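Local atomic coordinates of protein-glutamine gamma-glutamyltransferase 2 (Pagrus major, PDB entry 1G0D), a protein that probably catalyses the calcium-dependent cross-linking of proteins by joining peptide-bound glutamine to lysine or to small amines. Residues G6-E17 with I42-H54. Numbering follows the deposited sequence.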
ATOM      1  N   GLY A   6     -46.161  12.639  20.650  1.00 67.24           N
ATOM      2  CA  GLY A   6     -46.660  11.217  20.533  1.00 61.20           C
ATOM      3  C   GLY A   6     -46.951  10.732  19.123  1.00 56.37           C
ATOM      4  O   GLY A   6     -47.392   9.588  18.932  1.00 57.37           O
ATOM      5  N   LEU A   7     -46.683  11.581  18.138  1.00 49.12           N
ATOM      6  CA  LEU A   7     -46.966  11.231  16.771  1.00 43.28           C
ATOM      7  C   LEU A   7     -45.955  10.319  16.076  1.00 42.37           C
ATOM      8  O   LEU A   7     -46.357   9.442  15.336  1.00 43.49           O
ATOM      9  CB  LEU A   7     -47.175  12.501  15.965  1.00 42.02           C
ATOM     10  CG  LEU A   7     -46.214  13.637  16.292  1.00 47.93           C
ATOM     11  CD1 LEU A   7     -44.861  13.218  15.929  1.00 55.34           C
ATOM     12  CD2 LEU A   7     -46.470  14.836  15.459  1.00 52.19           C
ATOM     13  N   ILE A   8     -44.658  10.485  16.329  1.00 40.94           N
ATOM     14  CA  ILE A   8     -43.643   9.661  15.650  1.00 40.35           C
ATOM     15  C   ILE A   8     -43.633   8.200  16.060  1.00 40.00           C
ATOM     16  O   ILE A   8     -43.388   7.867  17.210  1.00 44.32           O
ATOM     17  CB  ILE A   8     -42.223  10.215  15.861  1.00 38.89           C
ATOM     18  CG1 ILE A   8     -42.260  11.743  15.887  1.00 37.37           C
ATOM     19  CG2 ILE A   8     -41.333   9.741  14.743  1.00 38.06           C
ATOM     20  CD1 ILE A   8     -40.934  12.443  15.860  1.00 37.55           C
ATOM     21  N   VAL A   9     -43.894   7.313  15.121  1.00 37.89           N
ATOM     22  CA  VAL A   9     -43.920   5.924  15.470  1.00 35.74           C
ATOM     23  C   VAL A   9     -42.580   5.256  15.167  1.00 39.05           C
ATOM     24  O   VAL A   9     -42.166   4.338  15.878  1.00 46.36           O
ATOM     25  CB  VAL A   9     -45.037   5.201  14.727  1.00 33.49           C
ATOM     26  CG1 VAL A   9     -44.950   3.758  15.048  1.00 37.02           C
ATOM     27  CG2 VAL A   9     -46.405   5.757  15.160  1.00 30.81           C
ATOM     28  N   ASP A  10     -41.913   5.694  14.110  1.00 38.32           N
ATOM     29  CA  ASP A  10     -40.583   5.175  13.791  1.00 37.67           C
ATOM     30  C   ASP A  10     -39.927   5.952  12.676  1.00 32.65           C
ATOM     31  O   ASP A  10     -40.575   6.325  11.718  1.00 38.22           O
ATOM     32  CB  ASP A  10     -40.590   3.661  13.473  1.00 43.71           C
ATOM     33  CG  ASP A  10     -41.298   3.316  12.185  1.00 50.65           C
ATOM     34  OD1 ASP A  10     -40.705   3.481  11.093  1.00 55.50           O
ATOM     35  OD2 ASP A  10     -42.452   2.847  12.268  1.00 58.48           O
ATOM     36  N   VAL A  11     -38.658   6.273  12.862  1.00 25.35           N
ATOM     37  CA  VAL A  11     -37.925   6.972  11.857  1.00 23.04           C
ATOM     38  C   VAL A  11     -37.351   5.897  10.915  1.00 23.93           C
ATOM     39  O   VAL A  11     -37.005   4.798  11.364  1.00 26.77           O
ATOM     40  CB  VAL A  11     -36.823   7.790  12.496  1.00 19.89           C
ATOM     41  CG1 VAL A  11     -36.054   8.510  11.444  1.00 25.99           C
ATOM     42  CG2 VAL A  11     -37.430   8.800  13.450  1.00 20.53           C
ATOM     43  N   ASN A  12     -37.313   6.188   9.612  1.00 23.44           N
ATOM     44  CA  ASN A  12     -36.830   5.244   8.603  1.00 19.59           C
ATOM     45  C   ASN A  12     -35.749   5.898   7.780  1.00 21.46           C
ATOM     46  O   ASN A  12     -36.039   6.864   7.071  1.00 23.41           O
ATOM     47  CB  ASN A  12     -37.957   4.871   7.689  1.00 21.73           C
ATOM     48  CG  ASN A  12     -37.717   3.565   7.004  1.00 29.86           C
ATOM     49  OD1 ASN A  12     -36.570   3.209   6.665  1.00 29.19           O
ATOM     50  ND2 ASN A  12     -38.798   2.816   6.789  1.00 32.69           N
ATOM     51  N   GLY A  13     -34.519   5.368   7.876  1.00 17.62           N
ATOM     52  CA  GLY A  13     -33.373   5.931   7.183  1.00 14.83           C
ATOM     53  C   GLY A  13     -33.269   5.571   5.723  1.00 16.62           C
ATOM     54  O   GLY A  13     -32.444   6.102   5.010  1.00 19.39           O
ATOM     55  N   ARG A  14     -34.123   4.665   5.284  1.00 18.54           N
ATOM     56  CA  ARG A  14     -34.121   4.206   3.911  1.00 19.23           C
ATOM     57  C   ARG A  14     -32.676   3.946   3.463  1.00 21.08           C
ATOM     58  O   ARG A  14     -32.202   4.539   2.500  1.00 25.13           O
ATOM     59  CB  ARG A  14     -34.811   5.251   3.028  1.00 21.76           C
ATOM     60  CG  ARG A  14     -36.087   5.897   3.670  1.00 22.66           C
ATOM     61  CD  ARG A  14     -36.979   6.719   2.708  1.00 15.99           C
ATOM     62  NE  ARG A  14     -36.340   7.012   1.422  1.00 19.68           N
ATOM     63  CZ  ARG A  14     -36.606   6.362   0.296  1.00 18.65           C
ATOM     64  NH1 ARG A  14     -37.498   5.374   0.262  1.00 26.39           N
ATOM     65  NH2 ARG A  14     -35.957   6.676  -0.800  1.00 21.73           N
ATOM     66  N   SER A  15     -31.993   3.039   4.155  1.00 15.87           N
ATOM     67  CA  SER A  15     -30.612   2.727   3.839  1.00 16.65           C
ATOM     68  C   SER A  15     -30.381   1.931   2.584  1.00 17.31           C
ATOM     69  O   SER A  15     -29.346   2.070   1.958  1.00 19.88           O
ATOM     70  CB  SER A  15     -29.965   1.985   4.976  1.00 15.64           C
ATOM     71  OG  SER A  15     -30.866   1.054   5.497  1.00 25.91           O
ATOM     72  N   HIS A  16     -31.306   1.063   2.222  1.00 16.71           N
ATOM     73  CA  HIS A  16     -31.129   0.286   1.002  1.00 17.91           C
ATOM     74  C   HIS A  16     -31.054   1.240  -0.196  1.00 21.51           C
ATOM     75  O   HIS A  16     -30.325   1.014  -1.168  1.00 22.32           O
ATOM     76  CB  HIS A  16     -32.319  -0.641   0.823  1.00 19.23           C
ATOM     77  CG  HIS A  16     -32.158  -1.956   1.497  1.00 17.27           C
ATOM     78  ND1 HIS A  16     -32.463  -2.152   2.828  1.00 17.03           N
ATOM     79  CD2 HIS A  16     -31.692  -3.138   1.040  1.00 19.10           C
ATOM     80  CE1 HIS A  16     -32.188  -3.397   3.163  1.00 17.75           C
ATOM     81  NE2 HIS A  16     -31.720  -4.020   2.094  1.00 23.65           N
ATOM     82  N   GLU A  17     -31.833   2.311  -0.099  1.00 23.25           N
ATOM     83  CA  GLU A  17     -31.932   3.312  -1.136  1.00 21.36           C
ATOM     84  C   GLU A  17     -30.841   4.368  -1.063  1.00 19.61           C
ATOM     85  O   GLU A  17     -30.143   4.616  -2.046  1.00 22.32           O
ATOM     86  CB  GLU A  17     -33.318   3.957  -1.054  1.00 23.86           C
ATOM     87  CG  GLU A  17     -34.463   2.948  -1.228  1.00 35.26           C
ATOM     88  CD  GLU A  17     -35.135   2.500   0.088  1.00 39.72           C
ATOM     89  OE1 GLU A  17     -34.449   2.428   1.136  1.00 40.79           O
ATOM     90  OE2 GLU A  17     -36.362   2.213   0.064  1.00 44.73           O
ATOM     91  N   ILE A  42     -34.884  10.393   4.497  1.00 13.98           N
ATOM     92  CA  ILE A  42     -35.357   9.450   5.490  1.00 18.02           C
ATOM     93  C   ILE A  42     -36.800   9.824   5.751  1.00 18.52           C
ATOM     94  O   ILE A  42     -37.225  10.895   5.341  1.00 22.24           O
ATOM     95  CB  ILE A  42     -34.493   9.571   6.796  1.00 18.87           C
ATOM     96  CG1 ILE A  42     -34.695  10.942   7.453  1.00 18.09           C
ATOM     97  CG2 ILE A  42     -32.964   9.409   6.443  1.00 19.15           C
ATOM     98  CD1 ILE A  42     -34.322  10.997   8.944  1.00 18.92           C
ATOM     99  N   THR A  43     -37.564   8.967   6.411  1.00 19.22           N
ATOM    100  CA  THR A  43     -38.963   9.292   6.690  1.00 22.40           C
ATOM    101  C   THR A  43     -39.343   9.167   8.157  1.00 22.29           C
ATOM    102  O   THR A  43     -38.770   8.379   8.883  1.00 21.53           O
ATOM    103  CB  THR A  43     -39.911   8.377   5.943  1.00 23.68           C
ATOM    104  OG1 THR A  43     -39.396   7.035   5.967  1.00 28.07           O
ATOM    105  CG2 THR A  43     -40.084   8.855   4.529  1.00 26.12           C
ATOM    106  N   LEU A  44     -40.318   9.955   8.568  1.00 24.15           N
ATOM    107  CA  LEU A  44     -40.841   9.933   9.918  1.00 25.01           C
ATOM    108  C   LEU A  44     -42.215   9.321   9.753  1.00 29.25           C
ATOM    109  O   LEU A  44     -43.092   9.990   9.189  1.00 27.98           O
ATOM    110  CB  LEU A  44     -41.118  11.334  10.424  1.00 25.56           C
ATOM    111  CG  LEU A  44     -40.161  12.256  11.119  1.00 24.93           C
ATOM    112  CD1 LEU A  44     -40.928  13.077  12.120  1.00 24.55           C
ATOM    113  CD2 LEU A  44     -39.094  11.460  11.771  1.00 33.62           C
ATOM    114  N   GLN A  45     -42.431   8.081  10.199  1.00 32.95           N
ATOM    115  CA  GLN A  45     -43.779   7.506  10.110  1.00 34.00           C
ATOM    116  C   GLN A  45     -44.564   8.023  11.302  1.00 31.78           C
ATOM    117  O   GLN A  45     -44.218   7.752  12.443  1.00 31.22           O
ATOM    118  CB  GLN A  45     -43.760   5.990  10.148  1.00 37.88           C
ATOM    119  CG  GLN A  45     -44.863   5.404   9.298  1.00 49.83           C
ATOM    120  CD  GLN A  45     -45.685   4.353  10.034  1.00 59.93           C
ATOM    121  OE1 GLN A  45     -45.245   3.207  10.180  1.00 63.63           O
ATOM    122  NE2 GLN A  45     -46.893   4.734  10.500  1.00 68.01           N
ATOM    123  N   CYS A  46     -45.608   8.789  11.030  1.00 33.08           N
ATOM    124  CA  CYS A  46     -46.435   9.368  12.078  1.00 33.39           C
ATOM    125  C   CYS A  46     -47.764   8.637  12.341  1.00 35.35           C
ATOM    126  O   CYS A  46     -48.279   7.890  11.500  1.00 33.74           O
ATOM    127  CB  CYS A  46     -46.681  10.842  11.772  1.00 30.89           C
ATOM    128  SG  CYS A  46     -45.155  11.822  11.728  1.00 33.57           S
ATOM    129  N   SER A  47     -48.294   8.850  13.543  1.00 37.95           N
ATOM    130  CA  SER A  47     -49.525   8.210  13.960  1.00 42.02           C
ATOM    131  C   SER A  47     -50.663   9.135  13.590  1.00 47.88           C
ATOM    132  O   SER A  47     -51.791   8.690  13.384  1.00 51.33           O
ATOM    133  CB  SER A  47     -49.507   7.929  15.467  1.00 35.86           C
ATOM    134  OG  SER A  47     -49.439   9.130  16.204  1.00 36.05           O
ATOM    135  N   ASP A  48     -50.381  10.428  13.528  1.00 53.00           N
ATOM    136  CA  ASP A  48     -51.405  11.356  13.099  1.00 58.17           C
ATOM    137  C   ASP A  48     -50.903  12.643  12.457  1.00 56.95           C
ATOM    138  O   ASP A  48     -50.659  12.649  11.255  1.00 61.83           O
ATOM    139  CB  ASP A  48     -52.462  11.602  14.209  1.00 66.60           C
ATOM    140  CG  ASP A  48     -52.020  12.590  15.287  1.00 75.99           C
ATOM    141  OD1 ASP A  48     -52.835  13.488  15.630  1.00 79.80           O
ATOM    142  OD2 ASP A  48     -50.884  12.467  15.808  1.00 81.78           O
ATOM    143  N   SER A  49     -50.689  13.712  13.204  1.00 55.30           N
ATOM    144  CA  SER A  49     -50.291  14.947  12.550  1.00 54.91           C
ATOM    145  C   SER A  49     -49.556  15.920  13.422  1.00 54.75           C
ATOM    146  O   SER A  49     -49.755  15.972  14.638  1.00 53.68           O
ATOM    147  CB  SER A  49     -51.526  15.662  12.030  1.00 57.45           C
ATOM    148  OG  SER A  49     -51.644  15.552  10.629  1.00 66.66           O
ATOM    149  N   LEU A  50     -48.732  16.732  12.780  1.00 54.87           N
ATOM    150  CA  LEU A  50     -47.985  17.713  13.525  1.00 57.89           C
ATOM    151  C   LEU A  50     -48.991  18.661  14.160  1.00 59.61           C
ATOM    152  O   LEU A  50     -49.716  19.388  13.470  1.00 57.77           O
ATOM    153  CB  LEU A  50     -47.000  18.458  12.607  1.00 57.78           C
ATOM    154  CG  LEU A  50     -45.504  18.253  12.891  1.00 58.07           C
ATOM    155  CD1 LEU A  50     -44.746  19.508  12.504  1.00 60.49           C
ATOM    156  CD2 LEU A  50     -45.266  17.924  14.365  1.00 57.58           C
ATOM    157  N   PRO A  51     -49.063  18.646  15.495  1.00 62.64           N
ATOM    158  CA  PRO A  51     -49.999  19.529  16.197  1.00 66.15           C
ATOM    159  C   PRO A  51     -49.858  20.950  15.657  1.00 70.82           C
ATOM    160  O   PRO A  51     -48.786  21.537  15.719  1.00 73.72           O
ATOM    161  CB  PRO A  51     -49.574  19.405  17.649  1.00 64.99           C
ATOM    162  CG  PRO A  51     -48.944  18.041  17.739  1.00 63.62           C
ATOM    163  CD  PRO A  51     -48.262  17.833  16.428  1.00 62.63           C
ATOM    164  N   PRO A  52     -50.953  21.534  15.161  1.00 74.23           N
ATOM    165  CA  PRO A  52     -51.053  22.878  14.594  1.00 75.39           C
ATOM    166  C   PRO A  52     -49.832  23.811  14.617  1.00 74.28           C
ATOM    167  O   PRO A  52     -49.165  24.004  13.590  1.00 74.80           O
ATOM    168  CB  PRO A  52     -52.273  23.453  15.304  1.00 76.34           C
ATOM    169  CG  PRO A  52     -53.176  22.176  15.533  1.00 77.06           C
ATOM    170  CD  PRO A  52     -52.302  20.944  15.249  1.00 76.32           C
ATOM    171  N   LYS A  53     -49.537  24.398  15.774  1.00 70.93           N
ATOM    172  CA  LYS A  53     -48.410  25.313  15.833  1.00 69.86           C
ATOM    173  C   LYS A  53     -47.089  24.635  16.212  1.00 66.29           C
ATOM    174  O   LYS A  53     -46.162  25.269  16.722  1.00 66.40           O
ATOM    175  CB  LYS A  53     -48.736  26.462  16.789  1.00 74.53           C
ATOM    176  CG  LYS A  53     -49.889  27.371  16.305  1.00 79.53           C
ATOM    177  CD  LYS A  53     -50.351  28.365  17.399  1.00 81.89           C
ATOM    178  CE  LYS A  53     -51.461  29.313  16.925  1.00 79.58           C
ATOM    179  NZ  LYS A  53     -51.647  30.440  17.887  1.00 76.47           N
ATOM    180  N   HIS A  54     -47.009  23.341  15.921  1.00 60.68           N
ATOM    181  CA  HIS A  54     -45.826  22.538  16.203  1.00 54.80           C
ATOM    182  C   HIS A  54     -44.981  22.349  14.941  1.00 50.96           C
ATOM    183  O   HIS A  54     -45.513  22.136  13.855  1.00 52.20           O
ATOM    184  CB  HIS A  54     -46.251  21.177  16.738  1.00 54.21           C
ATOM    185  CG  HIS A  54     -46.718  21.220  18.153  1.00 55.34           C
ATOM    186  ND1 HIS A  54     -46.967  22.401  18.814  1.00 58.21           N
ATOM    187  CD2 HIS A  54     -46.939  20.230  19.048  1.00 55.89           C
ATOM    188  CE1 HIS A  54     -47.321  22.139  20.061  1.00 58.84           C
ATOM    189  NE2 HIS A  54     -47.311  20.829  20.227  1.00 56.39           N
TER
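Val11 and Leu44 lie side by side on the inward face of an antiparallel strand pair, CG2 of Val11 meeting CD2 of Leu44 at 3.6 Å. The other Leu44 methyl, CD1, takes up CD1 of Ile8 at 3.8 Å, and CG1 of Val11 rests near CD1 of Ile42. Beyond the strand ends, Leu7 swings CD2 against CD2 of Leu50 (3.5 Å) and the Pro51 ring.

Asp10 and Gln45 share the other face, their carboxylate and amide planes 87° apart. Thr43 and Asn12 run alongside each other, OG1 of Thr43 close to CB of Asn12 at 3.1 Å. CG of Asn12 lies anti to the backbone N (chi1 -158°), which carries OD1 away from Thr43 to accept from Arg14 N at 3.2 Å, an Asx turn just before helix 15-21.

Paired backbone bonds join Asn12 and Thr43, N to O both ways at 2.7 Å. Val9 N reaches Gln45 O at 2.7 Å with a nearly straight N-H (166°), and Gln45 N gives to Asp10 O, so two residues oppose one: a classic beta bulge. Further out, the carboxylate of Glu123 accepts from the N atoms of Gly6, Leu7 and Ile8, while Val114 and Ala125 from the facing sheet meet the apolar side.

Strand 8-12 thus edges one sheet of the N-terminal beta-sandwich of transglutaminases, far from the catalytic triad.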